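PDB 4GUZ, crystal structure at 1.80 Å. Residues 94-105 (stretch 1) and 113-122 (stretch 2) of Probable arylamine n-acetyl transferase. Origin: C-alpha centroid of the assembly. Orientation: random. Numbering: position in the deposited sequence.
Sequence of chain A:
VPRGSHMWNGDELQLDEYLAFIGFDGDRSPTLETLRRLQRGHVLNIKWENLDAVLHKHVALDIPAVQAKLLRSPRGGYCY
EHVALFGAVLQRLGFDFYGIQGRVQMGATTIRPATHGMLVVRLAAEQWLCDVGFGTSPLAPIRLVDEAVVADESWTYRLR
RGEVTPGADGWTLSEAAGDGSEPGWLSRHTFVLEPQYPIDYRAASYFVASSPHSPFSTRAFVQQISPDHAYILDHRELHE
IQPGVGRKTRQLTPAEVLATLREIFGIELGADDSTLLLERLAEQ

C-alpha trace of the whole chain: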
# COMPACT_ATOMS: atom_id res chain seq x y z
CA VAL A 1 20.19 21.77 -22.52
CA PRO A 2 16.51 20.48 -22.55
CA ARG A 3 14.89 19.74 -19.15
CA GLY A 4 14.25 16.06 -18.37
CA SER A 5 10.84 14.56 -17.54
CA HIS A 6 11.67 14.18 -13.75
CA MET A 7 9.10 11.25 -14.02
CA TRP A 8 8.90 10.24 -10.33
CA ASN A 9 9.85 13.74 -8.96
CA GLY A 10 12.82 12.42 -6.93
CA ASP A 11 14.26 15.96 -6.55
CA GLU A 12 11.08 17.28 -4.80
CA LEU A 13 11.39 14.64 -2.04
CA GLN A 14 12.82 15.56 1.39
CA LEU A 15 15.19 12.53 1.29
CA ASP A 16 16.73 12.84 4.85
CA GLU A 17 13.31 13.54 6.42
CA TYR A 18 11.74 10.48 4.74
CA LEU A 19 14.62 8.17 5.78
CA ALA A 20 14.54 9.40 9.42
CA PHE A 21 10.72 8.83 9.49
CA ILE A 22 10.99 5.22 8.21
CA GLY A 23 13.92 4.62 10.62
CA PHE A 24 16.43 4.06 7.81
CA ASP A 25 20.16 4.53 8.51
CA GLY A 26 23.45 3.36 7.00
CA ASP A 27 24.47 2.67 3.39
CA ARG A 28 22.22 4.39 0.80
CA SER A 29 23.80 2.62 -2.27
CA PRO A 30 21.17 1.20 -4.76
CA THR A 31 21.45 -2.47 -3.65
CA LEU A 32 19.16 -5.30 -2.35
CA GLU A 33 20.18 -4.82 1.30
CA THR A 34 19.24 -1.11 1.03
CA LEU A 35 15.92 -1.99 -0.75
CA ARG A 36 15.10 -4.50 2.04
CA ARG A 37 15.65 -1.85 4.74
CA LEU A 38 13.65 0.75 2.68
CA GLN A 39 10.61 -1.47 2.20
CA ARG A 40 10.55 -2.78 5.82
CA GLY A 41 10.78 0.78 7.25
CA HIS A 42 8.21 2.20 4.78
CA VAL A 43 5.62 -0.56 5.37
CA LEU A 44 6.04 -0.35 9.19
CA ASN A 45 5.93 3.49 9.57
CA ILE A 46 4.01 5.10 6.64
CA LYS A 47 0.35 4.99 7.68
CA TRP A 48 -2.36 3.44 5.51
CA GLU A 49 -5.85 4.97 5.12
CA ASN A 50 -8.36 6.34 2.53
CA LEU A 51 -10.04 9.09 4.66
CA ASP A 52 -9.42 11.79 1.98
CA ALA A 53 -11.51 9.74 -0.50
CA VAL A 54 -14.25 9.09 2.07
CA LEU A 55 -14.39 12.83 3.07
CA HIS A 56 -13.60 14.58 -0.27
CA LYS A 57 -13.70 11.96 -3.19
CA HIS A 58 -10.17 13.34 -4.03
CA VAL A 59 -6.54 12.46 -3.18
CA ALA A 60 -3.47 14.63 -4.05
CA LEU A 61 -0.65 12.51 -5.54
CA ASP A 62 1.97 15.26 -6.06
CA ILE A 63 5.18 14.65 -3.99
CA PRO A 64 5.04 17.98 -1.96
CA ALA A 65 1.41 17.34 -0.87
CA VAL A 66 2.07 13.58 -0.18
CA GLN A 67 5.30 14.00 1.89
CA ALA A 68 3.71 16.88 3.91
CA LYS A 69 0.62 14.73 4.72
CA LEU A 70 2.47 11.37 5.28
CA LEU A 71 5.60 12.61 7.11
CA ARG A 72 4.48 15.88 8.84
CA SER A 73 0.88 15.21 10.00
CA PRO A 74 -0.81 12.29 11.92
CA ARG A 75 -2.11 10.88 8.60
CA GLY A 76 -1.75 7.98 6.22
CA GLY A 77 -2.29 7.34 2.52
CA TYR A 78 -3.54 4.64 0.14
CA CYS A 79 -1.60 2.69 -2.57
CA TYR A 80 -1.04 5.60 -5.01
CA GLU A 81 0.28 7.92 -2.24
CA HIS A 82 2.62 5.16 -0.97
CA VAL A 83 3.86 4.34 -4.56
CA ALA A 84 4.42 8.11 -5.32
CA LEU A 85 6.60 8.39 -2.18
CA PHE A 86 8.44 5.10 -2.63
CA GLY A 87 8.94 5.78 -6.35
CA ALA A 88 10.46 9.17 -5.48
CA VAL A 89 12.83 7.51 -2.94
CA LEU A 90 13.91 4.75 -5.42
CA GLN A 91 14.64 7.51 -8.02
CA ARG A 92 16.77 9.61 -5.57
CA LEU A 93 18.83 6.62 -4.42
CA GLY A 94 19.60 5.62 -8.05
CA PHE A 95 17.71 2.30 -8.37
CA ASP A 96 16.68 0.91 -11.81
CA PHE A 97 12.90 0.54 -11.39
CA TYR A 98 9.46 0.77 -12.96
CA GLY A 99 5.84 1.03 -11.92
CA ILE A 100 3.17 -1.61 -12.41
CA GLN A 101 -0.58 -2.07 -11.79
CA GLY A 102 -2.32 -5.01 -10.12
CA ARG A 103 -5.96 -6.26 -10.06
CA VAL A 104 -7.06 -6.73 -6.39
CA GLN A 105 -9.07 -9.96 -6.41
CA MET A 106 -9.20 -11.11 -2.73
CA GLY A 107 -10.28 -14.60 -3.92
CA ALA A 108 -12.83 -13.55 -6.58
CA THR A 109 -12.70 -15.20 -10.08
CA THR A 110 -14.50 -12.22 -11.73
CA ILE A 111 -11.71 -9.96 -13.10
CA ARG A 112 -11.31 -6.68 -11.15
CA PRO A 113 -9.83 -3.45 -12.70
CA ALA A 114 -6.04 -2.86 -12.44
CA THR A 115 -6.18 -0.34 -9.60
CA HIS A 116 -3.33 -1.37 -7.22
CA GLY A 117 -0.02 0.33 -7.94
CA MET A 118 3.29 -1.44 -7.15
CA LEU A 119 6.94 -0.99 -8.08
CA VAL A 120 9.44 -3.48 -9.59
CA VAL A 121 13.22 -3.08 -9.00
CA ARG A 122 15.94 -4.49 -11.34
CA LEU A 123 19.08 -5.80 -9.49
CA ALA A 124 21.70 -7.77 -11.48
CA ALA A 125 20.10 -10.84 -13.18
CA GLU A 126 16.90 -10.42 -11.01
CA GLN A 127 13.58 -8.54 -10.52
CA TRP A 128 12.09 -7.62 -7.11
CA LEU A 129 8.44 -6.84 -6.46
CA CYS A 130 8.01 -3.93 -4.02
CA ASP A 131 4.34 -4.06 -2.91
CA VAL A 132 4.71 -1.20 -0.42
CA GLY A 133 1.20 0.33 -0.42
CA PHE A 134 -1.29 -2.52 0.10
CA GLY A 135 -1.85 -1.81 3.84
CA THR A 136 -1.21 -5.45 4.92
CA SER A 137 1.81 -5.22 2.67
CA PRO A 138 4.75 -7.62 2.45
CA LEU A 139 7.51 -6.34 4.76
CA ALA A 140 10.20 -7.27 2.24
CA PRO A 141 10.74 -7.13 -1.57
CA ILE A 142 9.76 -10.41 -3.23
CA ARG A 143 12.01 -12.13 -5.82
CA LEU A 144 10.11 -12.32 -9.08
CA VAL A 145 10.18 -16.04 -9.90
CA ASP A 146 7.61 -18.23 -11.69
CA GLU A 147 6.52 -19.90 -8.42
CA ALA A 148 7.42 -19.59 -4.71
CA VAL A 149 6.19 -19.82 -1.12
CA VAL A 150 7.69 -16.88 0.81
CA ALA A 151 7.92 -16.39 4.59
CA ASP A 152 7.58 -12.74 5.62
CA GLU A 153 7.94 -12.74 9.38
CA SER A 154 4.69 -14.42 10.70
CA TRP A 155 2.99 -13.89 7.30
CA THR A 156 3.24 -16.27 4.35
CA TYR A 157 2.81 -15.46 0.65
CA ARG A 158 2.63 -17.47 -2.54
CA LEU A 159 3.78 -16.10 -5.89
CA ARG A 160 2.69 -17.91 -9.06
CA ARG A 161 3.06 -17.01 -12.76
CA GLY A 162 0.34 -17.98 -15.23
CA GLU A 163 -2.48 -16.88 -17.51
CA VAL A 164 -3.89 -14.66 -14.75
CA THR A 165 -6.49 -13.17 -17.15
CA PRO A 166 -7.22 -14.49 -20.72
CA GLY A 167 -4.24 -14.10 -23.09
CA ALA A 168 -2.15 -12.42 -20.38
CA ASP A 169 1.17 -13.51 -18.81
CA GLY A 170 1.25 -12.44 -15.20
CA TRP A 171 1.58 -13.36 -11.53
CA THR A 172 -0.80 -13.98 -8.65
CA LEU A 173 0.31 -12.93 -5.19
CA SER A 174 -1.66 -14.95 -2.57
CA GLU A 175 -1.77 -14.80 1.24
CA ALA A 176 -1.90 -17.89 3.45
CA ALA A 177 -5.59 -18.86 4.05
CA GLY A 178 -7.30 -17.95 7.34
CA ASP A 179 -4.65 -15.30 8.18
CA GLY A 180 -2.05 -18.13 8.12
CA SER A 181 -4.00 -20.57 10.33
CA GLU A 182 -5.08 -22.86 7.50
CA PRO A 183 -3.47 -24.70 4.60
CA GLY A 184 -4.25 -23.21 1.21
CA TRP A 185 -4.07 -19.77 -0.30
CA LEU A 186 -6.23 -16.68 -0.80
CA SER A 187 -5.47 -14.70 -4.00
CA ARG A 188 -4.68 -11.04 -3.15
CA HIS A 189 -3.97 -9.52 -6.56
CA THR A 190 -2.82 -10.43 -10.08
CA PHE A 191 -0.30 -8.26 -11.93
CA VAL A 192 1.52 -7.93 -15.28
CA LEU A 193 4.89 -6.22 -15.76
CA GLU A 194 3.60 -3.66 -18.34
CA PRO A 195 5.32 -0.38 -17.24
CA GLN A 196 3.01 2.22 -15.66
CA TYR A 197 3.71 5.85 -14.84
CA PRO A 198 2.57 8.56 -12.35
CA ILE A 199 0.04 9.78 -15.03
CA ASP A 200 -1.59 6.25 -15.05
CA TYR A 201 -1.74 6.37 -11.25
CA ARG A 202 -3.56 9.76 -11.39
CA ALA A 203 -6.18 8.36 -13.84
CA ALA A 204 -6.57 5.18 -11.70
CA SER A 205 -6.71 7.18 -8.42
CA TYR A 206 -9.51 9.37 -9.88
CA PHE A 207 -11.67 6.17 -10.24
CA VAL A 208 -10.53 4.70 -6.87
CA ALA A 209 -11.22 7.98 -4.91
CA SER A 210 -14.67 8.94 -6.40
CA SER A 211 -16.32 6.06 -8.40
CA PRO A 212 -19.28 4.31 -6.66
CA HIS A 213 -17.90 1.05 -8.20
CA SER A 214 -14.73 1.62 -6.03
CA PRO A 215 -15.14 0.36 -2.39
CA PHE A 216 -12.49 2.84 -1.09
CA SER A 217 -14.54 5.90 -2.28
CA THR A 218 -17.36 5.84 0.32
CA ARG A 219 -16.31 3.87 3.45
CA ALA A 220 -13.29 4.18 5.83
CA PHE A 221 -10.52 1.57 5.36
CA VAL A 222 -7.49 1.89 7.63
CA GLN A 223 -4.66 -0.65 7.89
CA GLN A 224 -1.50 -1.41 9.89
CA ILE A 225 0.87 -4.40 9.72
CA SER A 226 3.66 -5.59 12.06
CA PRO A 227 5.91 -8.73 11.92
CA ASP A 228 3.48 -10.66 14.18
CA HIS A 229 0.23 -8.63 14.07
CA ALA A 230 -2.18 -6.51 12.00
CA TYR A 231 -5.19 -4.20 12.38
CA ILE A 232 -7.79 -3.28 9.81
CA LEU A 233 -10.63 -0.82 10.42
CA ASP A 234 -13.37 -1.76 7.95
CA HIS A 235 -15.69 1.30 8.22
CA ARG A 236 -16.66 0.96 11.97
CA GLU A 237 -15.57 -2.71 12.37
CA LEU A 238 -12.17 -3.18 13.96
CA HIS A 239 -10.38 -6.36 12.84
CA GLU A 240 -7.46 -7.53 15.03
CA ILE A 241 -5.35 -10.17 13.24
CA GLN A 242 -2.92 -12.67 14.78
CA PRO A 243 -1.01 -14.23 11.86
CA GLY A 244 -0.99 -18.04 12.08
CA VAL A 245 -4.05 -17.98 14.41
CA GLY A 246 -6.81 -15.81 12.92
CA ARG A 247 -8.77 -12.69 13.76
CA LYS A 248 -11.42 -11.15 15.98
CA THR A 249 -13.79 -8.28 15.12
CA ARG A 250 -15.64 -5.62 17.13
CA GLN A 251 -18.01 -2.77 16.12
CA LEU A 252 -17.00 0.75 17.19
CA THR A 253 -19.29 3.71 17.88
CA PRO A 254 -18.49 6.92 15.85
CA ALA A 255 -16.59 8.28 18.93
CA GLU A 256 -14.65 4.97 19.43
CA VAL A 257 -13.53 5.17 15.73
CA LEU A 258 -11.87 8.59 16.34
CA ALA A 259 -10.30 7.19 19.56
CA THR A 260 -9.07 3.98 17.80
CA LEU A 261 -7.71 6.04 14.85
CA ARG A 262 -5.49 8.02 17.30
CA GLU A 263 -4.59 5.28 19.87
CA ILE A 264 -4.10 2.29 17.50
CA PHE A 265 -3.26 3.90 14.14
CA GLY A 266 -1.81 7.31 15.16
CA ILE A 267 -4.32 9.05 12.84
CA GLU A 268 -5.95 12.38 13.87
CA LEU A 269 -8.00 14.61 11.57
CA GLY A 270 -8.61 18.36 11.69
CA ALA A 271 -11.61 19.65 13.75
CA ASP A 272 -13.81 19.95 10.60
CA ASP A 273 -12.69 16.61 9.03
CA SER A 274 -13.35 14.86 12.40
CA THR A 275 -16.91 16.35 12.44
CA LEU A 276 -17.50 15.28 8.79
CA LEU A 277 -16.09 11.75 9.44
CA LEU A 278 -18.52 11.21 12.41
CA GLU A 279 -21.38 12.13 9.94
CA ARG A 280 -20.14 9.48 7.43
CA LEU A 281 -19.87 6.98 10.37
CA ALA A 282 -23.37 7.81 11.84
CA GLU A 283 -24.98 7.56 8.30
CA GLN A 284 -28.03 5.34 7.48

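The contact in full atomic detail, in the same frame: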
# COMPACT_ATOMS: atom_id res chain seq x y z
N GLY A 94 19.03 6.15 -6.82
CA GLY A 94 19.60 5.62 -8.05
C GLY A 94 19.30 4.17 -8.39
O GLY A 94 20.15 3.51 -9.00
N PHE A 95 18.11 3.66 -8.00
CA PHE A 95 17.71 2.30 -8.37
C PHE A 95 17.14 2.29 -9.78
O PHE A 95 16.60 3.30 -10.23
CB PHE A 95 16.64 1.75 -7.39
CG PHE A 95 17.11 1.36 -6.00
CD1 PHE A 95 17.51 0.06 -5.73
CD2 PHE A 95 17.12 2.29 -4.97
CE1 PHE A 95 17.89 -0.32 -4.44
CE2 PHE A 95 17.51 1.92 -3.68
CZ PHE A 95 17.90 0.62 -3.42
N ASP A 96 17.27 1.15 -10.49
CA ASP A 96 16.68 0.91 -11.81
C ASP A 96 15.31 0.29 -11.54
O ASP A 96 15.24 -0.85 -11.08
CB ASP A 96 17.58 -0.01 -12.67
CG ASP A 96 17.05 -0.40 -14.05
OD1 ASP A 96 16.03 0.18 -14.49
OD2 ASP A 96 17.68 -1.26 -14.71
N PHE A 97 14.24 1.05 -11.74
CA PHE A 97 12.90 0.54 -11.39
C PHE A 97 11.82 1.03 -12.33
O PHE A 97 12.00 1.97 -13.11
CB PHE A 97 12.55 0.95 -9.93
CG PHE A 97 12.13 2.39 -9.78
CD1 PHE A 97 10.78 2.74 -9.73
CD2 PHE A 97 13.09 3.41 -9.71
CE1 PHE A 97 10.40 4.08 -9.62
CE2 PHE A 97 12.70 4.74 -9.61
CZ PHE A 97 11.36 5.07 -9.56
N TYR A 98 10.63 0.41 -12.20
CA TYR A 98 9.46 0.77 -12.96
C TYR A 98 8.20 0.49 -12.14
O TYR A 98 8.22 -0.28 -11.17
CB TYR A 98 9.44 0.06 -14.33
CG TYR A 98 9.42 -1.45 -14.30
CD1 TYR A 98 8.23 -2.16 -14.48
CD2 TYR A 98 10.60 -2.19 -14.22
CE1 TYR A 98 8.22 -3.55 -14.52
CE2 TYR A 98 10.59 -3.58 -14.23
CZ TYR A 98 9.40 -4.26 -14.40
OH TYR A 98 9.38 -5.64 -14.42
N GLY A 99 7.15 1.18 -12.52
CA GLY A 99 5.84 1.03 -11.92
C GLY A 99 5.00 0.01 -12.64
O GLY A 99 5.16 -0.22 -13.85
N ILE A 100 4.11 -0.64 -11.88
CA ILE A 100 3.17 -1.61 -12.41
C ILE A 100 1.80 -1.37 -11.76
O ILE A 100 1.67 -0.58 -10.81
CB ILE A 100 3.65 -3.08 -12.26
CG1 ILE A 100 3.83 -3.47 -10.77
CG2 ILE A 100 4.88 -3.41 -13.12
CD1 ILE A 100 3.85 -4.97 -10.54
N GLN A 101 0.79 -2.07 -12.29
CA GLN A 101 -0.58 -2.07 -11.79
C GLN A 101 -1.06 -3.49 -11.56
O GLN A 101 -0.83 -4.35 -12.40
CB GLN A 101 -1.54 -1.33 -12.74
CG GLN A 101 -1.36 0.17 -12.71
CD GLN A 101 -2.31 0.85 -11.77
OE1 GLN A 101 -2.38 0.55 -10.59
NE2 GLN A 101 -3.02 1.83 -12.29
N GLY A 102 -1.73 -3.71 -10.43
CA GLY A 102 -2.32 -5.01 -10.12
C GLY A 102 -3.84 -4.94 -10.02
O GLY A 102 -4.40 -3.87 -9.80
N ARG A 103 -4.50 -6.10 -10.18
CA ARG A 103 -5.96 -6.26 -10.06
C ARG A 103 -6.24 -6.92 -8.71
O ARG A 103 -5.88 -8.08 -8.54
CB ARG A 103 -6.50 -7.14 -11.20
CG ARG A 103 -6.20 -6.62 -12.59
CD ARG A 103 -6.61 -7.64 -13.64
NE ARG A 103 -6.23 -7.20 -14.98
CZ ARG A 103 -6.94 -6.35 -15.71
NH1 ARG A 103 -8.09 -5.87 -15.25
NH2 ARG A 103 -6.52 -6.01 -16.92
N VAL A 104 -6.80 -6.18 -7.73
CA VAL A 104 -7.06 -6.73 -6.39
C VAL A 104 -8.29 -7.63 -6.47
O VAL A 104 -9.41 -7.16 -6.65
CB VAL A 104 -7.18 -5.66 -5.28
CG1 VAL A 104 -7.37 -6.32 -3.91
CG2 VAL A 104 -5.94 -4.77 -5.25
N GLN A 105 -8.06 -8.91 -6.29
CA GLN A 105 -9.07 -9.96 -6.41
C GLN A 105 -9.66 -10.41 -5.09
O GLN A 105 -10.87 -10.69 -5.04
CB GLN A 105 -8.47 -11.19 -7.12
CG GLN A 105 -8.13 -10.96 -8.61
CD GLN A 105 -9.30 -10.54 -9.50
OE1 GLN A 105 -9.19 -9.62 -10.31
NE2 GLN A 105 -10.43 -11.20 -9.38
N PRO A 113 -10.69 -4.36 -11.91
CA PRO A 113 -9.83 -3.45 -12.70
C PRO A 113 -8.43 -3.37 -12.09
O PRO A 113 -8.26 -3.72 -10.92
CB PRO A 113 -10.57 -2.11 -12.67
CG PRO A 113 -11.88 -2.37 -11.96
CD PRO A 113 -11.73 -3.62 -11.16
N ALA A 114 -7.44 -2.96 -12.89
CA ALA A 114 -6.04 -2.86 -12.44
C ALA A 114 -5.83 -1.58 -11.68
O ALA A 114 -5.29 -0.62 -12.23
CB ALA A 114 -5.10 -2.96 -13.62
N THR A 115 -6.22 -1.56 -10.39
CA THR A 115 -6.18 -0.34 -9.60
C THR A 115 -5.31 -0.45 -8.32
O THR A 115 -5.51 0.32 -7.38
CB THR A 115 -7.62 0.15 -9.32
OG1 THR A 115 -8.42 -0.92 -8.81
CG2 THR A 115 -8.28 0.74 -10.56
N HIS A 116 -4.28 -1.31 -8.33
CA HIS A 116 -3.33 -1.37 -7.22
C HIS A 116 -1.94 -1.13 -7.76
O HIS A 116 -1.42 -1.97 -8.47
CB HIS A 116 -3.40 -2.69 -6.44
CG HIS A 116 -2.36 -2.79 -5.37
ND1 HIS A 116 -2.27 -1.85 -4.35
CD2 HIS A 116 -1.36 -3.70 -5.21
CE1 HIS A 116 -1.24 -2.22 -3.60
NE2 HIS A 116 -0.66 -3.33 -4.08
N GLY A 117 -1.35 0.02 -7.44
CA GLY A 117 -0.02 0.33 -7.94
C GLY A 117 1.05 -0.31 -7.09
O GLY A 117 0.92 -0.38 -5.86
N MET A 118 2.11 -0.81 -7.75
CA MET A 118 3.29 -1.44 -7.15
C MET A 118 4.50 -1.03 -7.95
O MET A 118 4.36 -0.52 -9.08
CB MET A 118 3.15 -2.98 -7.15
CG MET A 118 2.02 -3.48 -6.27
SD MET A 118 1.66 -5.22 -6.46
CE MET A 118 0.82 -5.25 -8.05
N LEU A 119 5.68 -1.29 -7.42
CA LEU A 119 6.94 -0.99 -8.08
C LEU A 119 7.80 -2.24 -8.21
O LEU A 119 7.75 -3.12 -7.33
CB LEU A 119 7.69 0.11 -7.33
CG LEU A 119 6.95 1.45 -7.24
CD1 LEU A 119 7.29 2.19 -5.96
CD2 LEU A 119 7.14 2.30 -8.49
N VAL A 120 8.54 -2.35 -9.33
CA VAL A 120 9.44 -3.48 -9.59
C VAL A 120 10.86 -2.91 -9.73
O VAL A 120 11.05 -1.95 -10.47
CB VAL A 120 9.01 -4.36 -10.80
CG1 VAL A 120 10.03 -5.47 -11.09
CG2 VAL A 120 7.63 -4.97 -10.57
N VAL A 121 11.82 -3.49 -9.00
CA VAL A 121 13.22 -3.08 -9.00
C VAL A 121 14.08 -4.13 -9.73
O VAL A 121 13.92 -5.33 -9.50
CB VAL A 121 13.72 -2.81 -7.55
CG1 VAL A 121 15.22 -2.53 -7.51
CG2 VAL A 121 12.95 -1.67 -6.91
N ARG A 122 15.00 -3.66 -10.60
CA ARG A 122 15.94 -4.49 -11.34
C ARG A 122 17.32 -4.48 -10.66
O ARG A 122 17.93 -3.41 -10.55
CB ARG A 122 16.05 -4.02 -12.80
CG ARG A 122 14.89 -4.44 -13.68
CD ARG A 122 15.15 -4.09 -15.12
NE ARG A 122 14.67 -2.75 -15.44
CZ ARG A 122 13.57 -2.50 -16.13
NH1 ARG A 122 12.84 -3.50 -16.61
NH2 ARG A 122 13.20 -1.25 -16.36
O HOH W 1 -8.38 -3.88 -8.20

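Stretches 1 and 2 pair as antiparallel strands, burying 1112 Å² between them. Gly-94 precedes the contact: its positive phi, favourable for glycine, closes the preceding helix in a Schellman motif. Phe-95 then points toward stretch 2, its CD1 lying 3.9 Å from Val-121 CG1.

At Asp-96 the carbonyl O accepts a hydrogen bond from Arg-122 N (2.9 Å). The carboxylate reinforces this exposed end through a salt bridge, although the bond from Arg-122 NE to Asp-96 OD1 is long, at 3.4 Å, and weak. Phe-97 turns to the other face of the sheet, where its CB meets Val-121 CG2 (4.0 Å) and the edge of its ring meets Leu-119, with Phe-97 CD1 3.9 Å from Leu-119 CD2.

Tyr-98 pairs with Val-120 through two backbone bonds, Tyr-98 N to Val-120 O (3.0 Å) and Val-120 N to Tyr-98 O (2.8 Å). With chi1 in the p well, its ring lies across the neighbouring strand: Val-120 CB sits over one face, 3.9 Å from the ring centroid, while Tyr-98 CE2 approaches Arg-122 NH1 to 3.3 Å over the face of the guanidinium. The hydroxyl is hydrogen-bonded elsewhere in the structure, so the buried ring leaves no polar group unsatisfied.

At Gly-99, which has no side chain, CA lies 3.9 Å from Leu-119 CD2. Ile-100 N bonds to Met-118 O (2.8 Å) and Ile-100 O receives Met-118 N (3.1 Å); its branched side chain reaches Met-118 CB from CG1 (3.7 Å) and Val-120 CG2 from CD1 (3.8 Å).

Gln-101 packs its CB against Ala-114 CB (4.0 Å). At Gly-102, N donates to His-116 O (2.6 Å) and O accepts from His-116 N (3.0 Å); a CB here would clash with Met-118 CE. Beyond it, Ala-114 CB lies over the Arg-103 guanidinium, and one water bridges Val-104 N and Pro-113 O.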